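Local coordinates for Nitrate/nitrite sensor protein NarX (Escherichia coli K12, PDB 3EZI), which senses nitrate and nitrite through this periplasmic domain and, as a membrane histidine kinase, signals nitrate to NarL and both nitrate and nitrite to NarP, at residues R18-V23 and Q77-V82; D52-Q57 and D94-G99; Q59-Y64 and S87-G92. All coordinates share one frame; numbering follows the deposited sequence. Where two conformers were deposited one is given.

Contact 1. Residues R18-V23 and Q77-V82; sequences RLLAAV and QNRETV
The last turn of helix 3-22 runs out against the loop joining helices 55-75 and 82-99, the backbones coming nearest at V23 and N78, whose CA atoms lie 6.2 Å apart. R79 reaches back from that loop with its chain bent at chi3 (-96°), which brings NH1 to the helix end. There NH1 donates to L20 O at 3.1 Å, in the guanidinium plane and along a carbonyl lone pair, and makes a weaker, more bent bond to V23 O. L20 O also accepts from V23 N, so two donors grip it; the carbonyl-rich helix end would probably suit the positive charge. Alongside, L20, with CG anti to its backbone N, crosses the aliphatic part of R79 obliquely, CD1 lying 3.9 Å from CG of R79. The same CD1 packs on V82 CG1 at 3.5 Å. An alanine here would probably lose the packing on R79 CG and V82 CG1, though the main-chain acceptor would remain. V23 sets CG1 3.6 Å from N78 O, and with V82 it also packs on L73 of helix 55-75. This is one end of an up-and-down helical bundle, where the loop between two helices packs over the C terminus of a third.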
ATOM      1  N   ARG A  18       8.418  -5.847   2.734  1.00 14.88           N
ATOM      2  CA  ARG A  18       8.434  -7.238   3.219  1.00 15.54           C
ATOM      3  C   ARG A  18       8.120  -8.258   2.101  1.00 17.98           C
ATOM      4  O   ARG A  18       8.767  -9.299   1.988  1.00 15.13           O
ATOM      5  CB  ARG A  18       7.402  -7.422   4.344  1.00 20.25           C
ATOM      6  CG  ARG A  18       7.944  -7.548   5.728  1.00 27.12           C
ATOM      7  CD  ARG A  18       7.115  -8.534   6.568  1.00 25.64           C
ATOM      8  NE  ARG A  18       5.678  -8.332   6.388  1.00 25.60           N
ATOM      9  CZ  ARG A  18       4.805  -8.446   7.377  1.00 27.93           C
ATOM     10  NH1 ARG A  18       5.234  -8.760   8.588  1.00 27.54           N
ATOM     11  NH2 ARG A  18       3.514  -8.209   7.166  1.00 31.48           N
ATOM     12  N   LEU A  19       7.102  -7.960   1.293  1.00 13.96           N
ATOM     13  CA  LEU A  19       6.742  -8.816   0.163  1.00 12.46           C
ATOM     14  C   LEU A  19       7.828  -8.787  -0.901  1.00 13.26           C
ATOM     15  O   LEU A  19       8.119  -9.813  -1.515  1.00 15.70           O
ATOM     16  CB  LEU A  19       5.381  -8.377  -0.464  1.00 14.57           C
ATOM     17  CG  LEU A  19       4.175  -9.073   0.160  1.00 18.20           C
ATOM     18  CD1 LEU A  19       2.860  -8.409  -0.318  1.00 23.84           C
ATOM     19  CD2 LEU A  19       4.207 -10.547  -0.256  1.00 17.67           C
ATOM     20  N   LEU A  20       8.461  -7.638  -1.126  1.00 11.43           N
ATOM     21  CA  LEU A  20       9.518  -7.614  -2.147  1.00 12.84           C
ATOM     22  C   LEU A  20      10.683  -8.515  -1.734  1.00 12.78           C
ATOM     23  O   LEU A  20      11.302  -9.162  -2.576  1.00 14.51           O
ATOM     24  CB  LEU A  20      10.041  -6.188  -2.376  1.00 10.08           C
ATOM     25  CG  LEU A  20      11.128  -5.889  -3.451  1.00 10.86           C
ATOM     26  CD1 LEU A  20      10.612  -6.193  -4.863  1.00 15.81           C
ATOM     27  CD2 LEU A  20      11.511  -4.373  -3.360  1.00 12.85           C
ATOM     28  N   ALA A  21      10.984  -8.510  -0.440  1.00 14.52           N
ATOM     29  CA  ALA A  21      12.087  -9.307   0.098  1.00 12.59           C
ATOM     30  C   ALA A  21      11.799 -10.811  -0.003  1.00 14.49           C
ATOM     31  O   ALA A  21      12.740 -11.641   0.028  1.00 14.36           O
ATOM     32  CB  ALA A  21      12.360  -8.902   1.577  1.00 14.76           C
ATOM     33  N   ALA A  22      10.522 -11.165  -0.150  1.00 13.93           N
ATOM     34  CA  ALA A  22      10.110 -12.586  -0.258  1.00 13.72           C
ATOM     35  C   ALA A  22      10.093 -13.122  -1.718  1.00 15.01           C
ATOM     36  O   ALA A  22       9.941 -14.316  -1.924  1.00 15.74           O
ATOM     37  CB  ALA A  22       8.701 -12.790   0.388  1.00 13.77           C
ATOM     38  N   VAL A  23      10.254 -12.247  -2.704  1.00 16.87           N
ATOM     39  CA  VAL A  23      10.261 -12.618  -4.151  1.00 16.12           C
ATOM     40  C   VAL A  23      11.427 -13.613  -4.406  1.00 18.44           C
ATOM     41  O   VAL A  23      12.545 -13.360  -3.973  1.00 17.15           O
ATOM     42  CB  VAL A  23      10.473 -11.351  -5.006  1.00 17.63           C
ATOM     43  CG1 VAL A  23      10.905 -11.712  -6.439  1.00 16.19           C
ATOM     44  CG2 VAL A  23       9.185 -10.493  -5.035  1.00 16.56           C
ATOM     45  N   GLN A  77      10.465 -13.339 -10.818  1.00 18.46           N
ATOM     46  CA  GLN A  77      11.386 -14.431 -10.502  1.00 22.96           C
ATOM     47  C   GLN A  77      12.570 -13.884  -9.704  1.00 22.46           C
ATOM     48  O   GLN A  77      13.264 -14.659  -9.003  1.00 23.20           O
ATOM     49  CB  GLN A  77      11.886 -15.140 -11.777  1.00 24.99           C
ATOM     50  CG  GLN A  77      10.811 -15.948 -12.497  1.00 31.67           C
ATOM     51  CD  GLN A  77      10.014 -16.851 -11.556  1.00 34.34           C
ATOM     52  OE1 GLN A  77      10.553 -17.779 -10.946  1.00 35.29           O
ATOM     53  NE2 GLN A  77       8.715 -16.573 -11.433  1.00 36.58           N
ATOM     54  N   ASN A  78      12.790 -12.565  -9.832  1.00 21.04           N
ATOM     55  CA  ASN A  78      13.849 -11.826  -9.111  1.00 23.82           C
ATOM     56  C   ASN A  78      13.381 -10.385  -8.809  1.00 23.61           C
ATOM     57  O   ASN A  78      12.310  -9.999  -9.251  1.00 19.33           O
ATOM     58  CB  ASN A  78      15.145 -11.808  -9.935  1.00 26.37           C
ATOM     59  CG  ASN A  78      14.949 -11.243 -11.307  1.00 30.63           C
ATOM     60  OD1 ASN A  78      14.641 -10.066 -11.469  1.00 30.70           O
ATOM     61  ND2 ASN A  78      15.129 -12.086 -12.324  1.00 32.02           N
ATOM     62  N   ARG A  79      14.156  -9.596  -8.052  1.00 23.85           N
ATOM     63  CA  ARG A  79      13.735  -8.211  -7.697  1.00 23.69           C
ATOM     64  C   ARG A  79      14.041  -7.122  -8.711  1.00 27.54           C
ATOM     65  O   ARG A  79      13.652  -5.958  -8.554  1.00 26.31           O
ATOM     66  CB  ARG A  79      14.333  -7.827  -6.336  1.00 21.08           C
ATOM     67  CG  ARG A  79      13.718  -8.599  -5.152  1.00 20.46           C
ATOM     68  CD  ARG A  79      14.378  -8.196  -3.804  1.00 22.16           C
ATOM     69  NE  ARG A  79      15.429  -9.141  -3.464  1.00 25.05           N
ATOM     70  CZ  ARG A  79      15.183 -10.368  -3.018  1.00 27.24           C
ATOM     71  NH1 ARG A  79      13.936 -10.757  -2.854  1.00 29.33           N
ATOM     72  NH2 ARG A  79      16.175 -11.223  -2.812  1.00 27.98           N
ATOM     73  N   GLU A  80      14.718  -7.525  -9.775  1.00 30.05           N
ATOM     74  CA  GLU A  80      15.137  -6.649 -10.863  1.00 32.13           C
ATOM     75  C   GLU A  80      14.168  -5.559 -11.325  1.00 28.44           C
ATOM     76  O   GLU A  80      14.494  -4.386 -11.252  1.00 30.57           O
ATOM     77  CB  GLU A  80      15.537  -7.523 -12.063  1.00 36.16           C
ATOM     78  CG  GLU A  80      16.341  -6.827 -13.146  1.00 43.39           C
ATOM     79  CD  GLU A  80      16.378  -7.645 -14.417  1.00 46.18           C
ATOM     80  OE1 GLU A  80      16.718  -8.851 -14.344  1.00 48.48           O
ATOM     81  OE2 GLU A  80      16.058  -7.079 -15.488  1.00 50.98           O
ATOM     82  N   THR A  81      12.989  -5.911 -11.819  1.00 26.00           N
ATOM     83  CA  THR A  81      12.098  -4.840 -12.287  1.00 26.67           C
ATOM     84  C   THR A  81      10.948  -4.515 -11.324  1.00 26.79           C
ATOM     85  O   THR A  81      10.438  -3.374 -11.290  1.00 24.98           O
ATOM     86  CB  THR A  81      11.500  -5.179 -13.687  1.00 31.73           C
ATOM     87  OG1 THR A  81      10.752  -6.392 -13.597  1.00 30.48           O
ATOM     88  CG2 THR A  81      12.627  -5.347 -14.743  1.00 30.32           C
ATOM     89  N   VAL A  82      10.527  -5.492 -10.533  1.00 21.77           N
ATOM     90  CA  VAL A  82       9.417  -5.198  -9.626  1.00 19.76           C
ATOM     91  C   VAL A  82       9.845  -4.263  -8.478  1.00 19.54           C
ATOM     92  O   VAL A  82       9.012  -3.714  -7.777  1.00 18.99           O
ATOM     93  CB  VAL A  82       8.763  -6.529  -9.092  1.00 22.47           C
ATOM     94  CG1 VAL A  82       9.685  -7.264  -8.105  1.00 14.19           C
ATOM     95  CG2 VAL A  82       7.420  -6.227  -8.485  1.00 22.84           C
TER

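Contact 2. Residues D52-Q57 and D94-G99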
ATOM      1  N   ASP A  52     -10.659  14.420   4.572  1.00 20.78           N
ATOM      2  CA  ASP A  52      -9.619  15.284   4.026  1.00 21.19           C
ATOM      3  C   ASP A  52      -9.615  15.491   2.501  1.00 23.41           C
ATOM      4  O   ASP A  52      -8.697  16.121   1.971  1.00 24.54           O
ATOM      5  CB  ASP A  52      -8.245  14.784   4.511  1.00 22.41           C
ATOM      6  CG  ASP A  52      -8.062  14.936   6.056  1.00 25.89           C
ATOM      7  OD1 ASP A  52      -7.080  14.396   6.625  1.00 28.17           O
ATOM      8  OD2 ASP A  52      -8.905  15.592   6.704  1.00 23.01           O
ATOM      9  N   GLY A  53     -10.638  14.983   1.810  1.00 23.65           N
ATOM     10  CA  GLY A  53     -10.739  15.136   0.360  1.00 23.45           C
ATOM     11  C   GLY A  53      -9.652  14.413  -0.418  1.00 24.51           C
ATOM     12  O   GLY A  53      -9.133  14.931  -1.407  1.00 26.25           O
ATOM     13  N   GLN A  54      -9.318  13.199   0.004  0.50 22.45           N
ATOM     14  CA  GLN A  54      -8.286  12.408  -0.664  0.50 22.42           C
ATOM     15  C   GLN A  54      -8.856  11.108  -1.221  0.50 21.92           C
ATOM     16  O   GLN A  54      -8.098  10.268  -1.721  0.50 21.74           O
ATOM     17  CB  GLN A  54      -7.196  11.976   0.323  0.50 22.02           C
ATOM     18  CG  GLN A  54      -6.551  13.029   1.137  0.50 25.72           C
ATOM     19  CD  GLN A  54      -5.066  12.890   1.079  0.50 23.47           C
ATOM     20  OE1 GLN A  54      -4.445  13.304   0.110  0.50 24.01           O
ATOM     21  NE2 GLN A  54      -4.483  12.271   2.094  0.50 26.09           N
ATOM     22  N   LEU A  55     -10.166  10.925  -1.136  1.00 21.94           N
ATOM     23  CA  LEU A  55     -10.758   9.641  -1.582  1.00 24.82           C
ATOM     24  C   LEU A  55     -10.293   9.153  -2.963  1.00 22.88           C
ATOM     25  O   LEU A  55     -10.030   7.944  -3.164  1.00 19.76           O
ATOM     26  CB  LEU A  55     -12.291   9.671  -1.528  1.00 24.80           C
ATOM     27  CG  LEU A  55     -12.925   8.269  -1.627  1.00 26.35           C
ATOM     28  CD1 LEU A  55     -12.290   7.351  -0.587  1.00 26.34           C
ATOM     29  CD2 LEU A  55     -14.453   8.355  -1.402  1.00 24.87           C
ATOM     30  N   ALA A  56     -10.187  10.060  -3.927  1.00 22.25           N
ATOM     31  CA  ALA A  56      -9.720   9.650  -5.247  1.00 23.47           C
ATOM     32  C   ALA A  56      -8.271   9.146  -5.236  1.00 22.96           C
ATOM     33  O   ALA A  56      -7.887   8.217  -5.980  1.00 21.98           O
ATOM     34  CB  ALA A  56      -9.858  10.817  -6.245  1.00 27.66           C
ATOM     35  N   GLN A  57      -7.440   9.776  -4.411  1.00 19.74           N
ATOM     36  CA  GLN A  57      -6.055   9.385  -4.319  1.00 21.92           C
ATOM     37  C   GLN A  57      -5.941   8.022  -3.640  1.00 18.89           C
ATOM     38  O   GLN A  57      -5.109   7.191  -4.048  1.00 19.79           O
ATOM     39  CB  GLN A  57      -5.275  10.438  -3.541  1.00 23.32           C
ATOM     40  CG  GLN A  57      -3.849  10.078  -3.311  1.00 31.86           C
ATOM     41  CD  GLN A  57      -2.944  11.227  -3.663  1.00 38.27           C
ATOM     42  OE1 GLN A  57      -3.029  12.311  -3.077  1.00 37.87           O
ATOM     43  NE2 GLN A  57      -2.078  11.005  -4.643  1.00 39.98           N
ATOM     44  N   ASP A  94       3.406   8.091   0.312  1.00 14.80           N
ATOM     45  CA  ASP A  94       3.988   9.330   0.873  1.00 15.10           C
ATOM     46  C   ASP A  94       3.131  10.501   0.428  1.00 16.09           C
ATOM     47  O   ASP A  94       2.918  11.427   1.203  1.00 18.92           O
ATOM     48  CB  ASP A  94       5.438   9.573   0.384  1.00 15.58           C
ATOM     49  CG  ASP A  94       6.425   8.630   1.010  1.00 25.62           C
ATOM     50  OD1 ASP A  94       6.177   8.157   2.140  1.00 28.65           O
ATOM     51  OD2 ASP A  94       7.479   8.358   0.393  1.00 31.64           O
ATOM     52  N   GLN A  95       2.636  10.485  -0.801  1.00 17.12           N
ATOM     53  CA  GLN A  95       1.816  11.611  -1.269  1.00 18.48           C
ATOM     54  C   GLN A  95       0.471  11.631  -0.514  1.00 20.78           C
ATOM     55  O   GLN A  95      -0.051  12.690  -0.131  1.00 20.66           O
ATOM     56  CB  GLN A  95       1.574  11.480  -2.778  1.00 23.28           C
ATOM     57  CG  GLN A  95       0.920  12.685  -3.436  1.00 32.61           C
ATOM     58  CD  GLN A  95       0.782  12.509  -4.958  1.00 38.39           C
ATOM     59  OE1 GLN A  95      -0.009  11.690  -5.439  1.00 43.38           O
ATOM     60  NE2 GLN A  95       1.566  13.269  -5.718  1.00 40.63           N
ATOM     61  N   LEU A  96      -0.120  10.450  -0.325  1.00 15.90           N
ATOM     62  CA  LEU A  96      -1.390  10.364   0.406  1.00 17.94           C
ATOM     63  C   LEU A  96      -1.234  10.972   1.838  1.00 16.72           C
ATOM     64  O   LEU A  96      -2.053  11.784   2.276  1.00 21.16           O
ATOM     65  CB  LEU A  96      -1.846   8.885   0.493  1.00 15.86           C
ATOM     66  CG  LEU A  96      -3.127   8.659   1.310  1.00 20.36           C
ATOM     67  CD1 LEU A  96      -4.322   9.139   0.514  1.00 18.97           C
ATOM     68  CD2 LEU A  96      -3.256   7.166   1.675  1.00 16.45           C
ATOM     69  N   VAL A  97      -0.171  10.607   2.534  1.00 16.19           N
ATOM     70  CA  VAL A  97       0.095  11.094   3.893  1.00 17.77           C
ATOM     71  C   VAL A  97       0.251  12.625   3.899  1.00 19.65           C
ATOM     72  O   VAL A  97      -0.202  13.298   4.820  1.00 17.91           O
ATOM     73  CB  VAL A  97       1.383  10.460   4.431  1.00 18.85           C
ATOM     74  CG1 VAL A  97       1.866  11.157   5.698  1.00 19.32           C
ATOM     75  CG2 VAL A  97       1.135   8.945   4.711  1.00 21.89           C
ATOM     76  N   SER A  98       0.873  13.157   2.844  0.50 23.92           N
ATOM     77  CA  SER A  98       1.102  14.606   2.736  0.50 24.02           C
ATOM     78  C   SER A  98      -0.213  15.366   2.699  0.50 25.06           C
ATOM     79  O   SER A  98      -0.329  16.446   3.288  0.50 26.86           O
ATOM     80  CB  SER A  98       1.939  14.953   1.476  0.50 25.84           C
ATOM     81  OG  SER A  98       1.195  14.860   0.258  0.50 25.46           O
ATOM     82  N   GLY A  99      -1.200  14.781   2.028  1.00 24.70           N
ATOM     83  CA  GLY A  99      -2.514  15.392   1.892  1.00 22.39           C
ATOM     84  C   GLY A  99      -3.469  15.298   3.091  1.00 21.32           C
ATOM     85  O   GLY A  99      -4.516  15.942   3.114  1.00 21.53           O
TER
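A Schellman motif ends helix 43-52 at G53, whose positive phi (66°) turns the chain into helix 55-75, and the residues after this corner dock on the last turns of helix 82-99. Q54 and Q57, one turn apart, carry the contact with their amides. The Q54 chain, modelled in one of two deposited conformers, bends at chi2 and sends NE2 to L96 O at 2.5 Å. That bond is very short but nearly straight (171°), on a lone pair of the carbonyl and in the plane of the amide. The other branch, OE1, lies 3.4 Å from G99 CA; a CB on G99 would clash with OE1 in this conformer. L96 CD1 lies beside both glutamines, 3.5 Å from Q54 NE2 and 4.0 Å from Q57 CG. Q57 meets Q95 tip to tip, the chains crossing at about a right angle and the amide planes 45° apart. Its NE2 makes a very short, bent hydrogen bond to Q95 OE1, 2.3 Å long and from above the carbonyl plane, so short that the modelled tips suggest strain or imprecision. D52 is tied to this end differently, OD1 accepting from D101 N, while Q54 also packs on F100. The contact joins the tight turn between helices 43-52 and 55-75 to the C-terminal end of the antiparallel helix 82-99 in the up-and-down helical bundle.

Contact 3. Residues Q59-Y64 and S87-G92. With IPA (isopropyl alcohol), chain E.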
ATOM      1  N   GLN A  59      -8.377   5.659  -3.559  1.00 17.34           N
ATOM      2  CA  GLN A  59      -8.908   4.658  -4.503  1.00 18.85           C
ATOM      3  C   GLN A  59      -7.856   4.343  -5.598  1.00 19.10           C
ATOM      4  O   GLN A  59      -7.742   3.195  -6.075  1.00 17.10           O
ATOM      5  CB  GLN A  59     -10.247   5.170  -5.103  1.00 16.83           C
ATOM      6  CG  GLN A  59     -11.378   5.275  -4.050  1.00 17.95           C
ATOM      7  CD  GLN A  59     -12.691   5.861  -4.593  1.00 20.51           C
ATOM      8  OE1 GLN A  59     -12.690   6.679  -5.521  1.00 25.64           O
ATOM      9  NE2 GLN A  59     -13.816   5.450  -4.003  1.00 23.79           N
ATOM     10  N   GLY A  60      -7.096   5.362  -6.010  1.00 17.87           N
ATOM     11  CA  GLY A  60      -6.047   5.166  -7.002  1.00 18.22           C
ATOM     12  C   GLY A  60      -4.941   4.221  -6.514  1.00 18.47           C
ATOM     13  O   GLY A  60      -4.403   3.403  -7.295  1.00 13.28           O
ATOM     14  N   LEU A  61      -4.552   4.360  -5.241  1.00 14.29           N
ATOM     15  CA  LEU A  61      -3.544   3.487  -4.683  1.00 13.70           C
ATOM     16  C   LEU A  61      -4.056   2.059  -4.576  1.00 14.45           C
ATOM     17  O   LEU A  61      -3.298   1.088  -4.728  1.00 14.11           O
ATOM     18  CB  LEU A  61      -3.151   3.963  -3.270  1.00 17.12           C
ATOM     19  CG  LEU A  61      -2.069   5.029  -3.228  1.00 18.18           C
ATOM     20  CD1 LEU A  61      -2.078   5.687  -1.841  1.00 18.44           C
ATOM     21  CD2 LEU A  61      -0.722   4.413  -3.527  1.00 19.71           C
ATOM     22  N   GLN A  62      -5.331   1.935  -4.236  1.00 13.14           N
ATOM     23  CA  GLN A  62      -5.954   0.622  -4.099  1.00 12.26           C
ATOM     24  C   GLN A  62      -6.003  -0.062  -5.453  1.00 11.03           C
ATOM     25  O   GLN A  62      -5.791  -1.271  -5.556  1.00 11.09           O
ATOM     26  CB  GLN A  62      -7.381   0.756  -3.516  1.00 13.59           C
ATOM     27  CG  GLN A  62      -7.384   1.270  -2.022  1.00 15.88           C
ATOM     28  CD  GLN A  62      -8.772   1.613  -1.526  1.00 13.39           C
ATOM     29  OE1 GLN A  62      -9.641   1.947  -2.342  1.00 14.27           O
ATOM     30  NE2 GLN A  62      -8.999   1.535  -0.203  1.00 12.54           N
ATOM     31  N   ASP A  63      -6.362   0.702  -6.473  1.00 10.35           N
ATOM     32  CA  ASP A  63      -6.410   0.191  -7.854  1.00 12.29           C
ATOM     33  C   ASP A  63      -5.023  -0.255  -8.308  1.00 14.85           C
ATOM     34  O   ASP A  63      -4.896  -1.303  -8.949  1.00 12.41           O
ATOM     35  CB  ASP A  63      -6.912   1.267  -8.853  1.00 12.92           C
ATOM     36  CG  ASP A  63      -8.376   1.596  -8.689  1.00 20.85           C
ATOM     37  OD1 ASP A  63      -9.097   0.855  -7.971  1.00 20.08           O
ATOM     38  OD2 ASP A  63      -8.785   2.629  -9.307  1.00 19.66           O
ATOM     39  N   TYR A  64      -3.988   0.546  -8.001  1.00 13.64           N
ATOM     40  CA  TYR A  64      -2.621   0.181  -8.388  1.00 13.44           C
ATOM     41  C   TYR A  64      -2.209  -1.108  -7.654  1.00 12.29           C
ATOM     42  O   TYR A  64      -1.629  -2.037  -8.239  1.00 11.48           O
ATOM     43  CB  TYR A  64      -1.668   1.340  -8.046  1.00 15.66           C
ATOM     44  CG  TYR A  64      -0.214   1.073  -8.397  1.00 16.01           C
ATOM     45  CD1 TYR A  64       0.259   1.315  -9.681  1.00 12.01           C
ATOM     46  CD2 TYR A  64       0.679   0.604  -7.440  1.00 19.76           C
ATOM     47  CE1 TYR A  64       1.588   1.111 -10.006  1.00 15.52           C
ATOM     48  CE2 TYR A  64       2.012   0.387  -7.753  1.00 16.71           C
ATOM     49  CZ  TYR A  64       2.453   0.649  -9.043  1.00 21.55           C
ATOM     50  OH  TYR A  64       3.787   0.463  -9.359  1.00 22.94           O
ATOM     51  N   SER A  87       8.701   0.812  -5.282  1.00 15.56           N
ATOM     52  CA  SER A  87       9.098   2.189  -5.006  1.00 16.65           C
ATOM     53  C   SER A  87       7.994   3.194  -5.391  1.00 15.80           C
ATOM     54  O   SER A  87       7.779   4.168  -4.677  1.00 15.29           O
ATOM     55  CB  SER A  87      10.372   2.535  -5.774  1.00 14.49           C
ATOM     56  OG  SER A  87      11.488   1.897  -5.187  1.00 22.75           O
ATOM     57  N   GLN A  88       7.308   2.954  -6.504  1.00 15.60           N
ATOM     58  CA  GLN A  88       6.247   3.844  -6.946  1.00 18.10           C
ATOM     59  C   GLN A  88       5.066   3.755  -5.952  1.00 17.39           C
ATOM     60  O   GLN A  88       4.460   4.779  -5.606  1.00 14.55           O
ATOM     61  CB  GLN A  88       5.763   3.481  -8.353  1.00 20.12           C
ATOM     62  CG  GLN A  88       4.635   4.435  -8.844  1.00 23.60           C
ATOM     63  CD  GLN A  88       4.098   4.146 -10.262  1.00 30.60           C
ATOM     64  OE1 GLN A  88       3.067   4.701 -10.661  1.00 32.10           O
ATOM     65  NE2 GLN A  88       4.803   3.313 -11.031  1.00 28.63           N
ATOM     66  N   PHE A  89       4.741   2.544  -5.495  1.00 13.85           N
ATOM     67  CA  PHE A  89       3.627   2.406  -4.540  1.00 12.91           C
ATOM     68  C   PHE A  89       3.945   3.182  -3.235  1.00 12.62           C
ATOM     69  O   PHE A  89       3.091   3.885  -2.675  1.00 12.47           O
ATOM     70  CB  PHE A  89       3.402   0.922  -4.212  1.00 11.71           C
ATOM     71  CG  PHE A  89       2.291   0.676  -3.220  1.00 11.73           C
ATOM     72  CD1 PHE A  89       0.967   0.918  -3.555  1.00 13.41           C
ATOM     73  CD2 PHE A  89       2.588   0.099  -1.980  1.00 14.77           C
ATOM     74  CE1 PHE A  89      -0.074   0.576  -2.666  1.00 16.06           C
ATOM     75  CE2 PHE A  89       1.557  -0.242  -1.081  1.00 17.62           C
ATOM     76  CZ  PHE A  89       0.241  -0.004  -1.432  1.00 15.75           C
ATOM     77  N   VAL A  90       5.165   3.050  -2.758  1.00 13.35           N
ATOM     78  CA  VAL A  90       5.577   3.753  -1.527  1.00 12.44           C
ATOM     79  C   VAL A  90       5.531   5.282  -1.765  1.00 15.20           C
ATOM     80  O   VAL A  90       5.077   6.036  -0.883  1.00 14.77           O
ATOM     81  CB  VAL A  90       7.007   3.268  -1.099  1.00 14.92           C
ATOM     82  CG1 VAL A  90       7.600   4.158  -0.005  1.00 16.65           C
ATOM     83  CG2 VAL A  90       6.921   1.827  -0.561  1.00 12.42           C
ATOM     84  N   ALA A  91       5.962   5.745  -2.946  1.00 14.41           N
ATOM     85  CA  ALA A  91       5.924   7.186  -3.249  1.00 15.92           C
ATOM     86  C   ALA A  91       4.479   7.684  -3.229  1.00 17.20           C
ATOM     87  O   ALA A  91       4.202   8.815  -2.783  1.00 20.16           O
ATOM     88  CB  ALA A  91       6.570   7.483  -4.655  1.00 17.85           C
ATOM     89  N   GLY A  92       3.562   6.840  -3.720  1.00 15.16           N
ATOM     90  CA  GLY A  92       2.141   7.162  -3.733  1.00 15.70           C
ATOM     91  C   GLY A  92       1.579   7.285  -2.297  1.00 14.53           C
ATOM     92  O   GLY A  92       0.726   8.117  -2.025  1.00 14.39           O
TER
HETATM   93  C1  IPA E   1      -0.777   5.299  -9.647  1.00 37.79           C
HETATM   94  C2  IPA E   1       0.218   5.050  -8.558  1.00 38.96           C
HETATM   95  C3  IPA E   1      -0.772   5.395  -7.479  1.00 38.72           C
HETATM   96  O2  IPA E   1       1.389   5.909  -8.619  1.00 39.18           O
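Y64 and F89 cross obliquely, each with CG anti to its backbone N; Y64 extends toward the facing helix, while F89 runs off beside it toward helix 3-22, where it touches S16. CE2 of Y64 lies 3.8 Å from F89 CB, an oblique contact at the CD2/CE2 rim. Q88, its chain extended, approaches at CE1 and CZ from the same side of the ring plane, its amide tilted 42° to the ring and its OE1 3.9 Å from CE1 of Y64. The Y64 hydroxyl is close to Q88 NE2 but badly angled for a bond, and it pairs instead with D85 O. The two helices run antiparallel, 164° between their directions and 10.6 Å between their axes, as neighbours in an up-and-down helical bundle. One turn before Y64, L61 crosses F89 at about a right angle, CD2 3.9 Å from CD1 of F89, while L61 O lies at the F89 ring edge, in its plane. L61 CD1 rests 3.7 Å from G92 O, and a CB on G92 would come too close to L61 CD2 as it stands. An isopropanol molecule, probably from the crystallisation liquor, donates a hydrogen bond from O2 to Q88 OE1 at 2.9 Å, and its C2 sits against CD1 of Y64.

How the contacts relate
From the N terminus, helix 3-22 supplies the first half of contact 1, and the chain passes through helices 30-40, 43-52 and 55-75 before residues 77-82 close that loop. Contact 2 opens inside it, at 52-57, and closes beyond it at 94-99, so the two cross. Contact 3, 59-64 with 87-92, lies wholly between the halves of contact 2 and also crosses contact 1. Contacts 2 and 3 are successive layers of one antiparallel pair, helices 55-75 and 82-99, and meet where L96 CB lies 4.0 Å from L61 CD1. Contact 1, centred about 27 Å from contact 2, joins the C-terminal end of helix 3-22 to the loop connecting that pair, at the opposite end of the bundle.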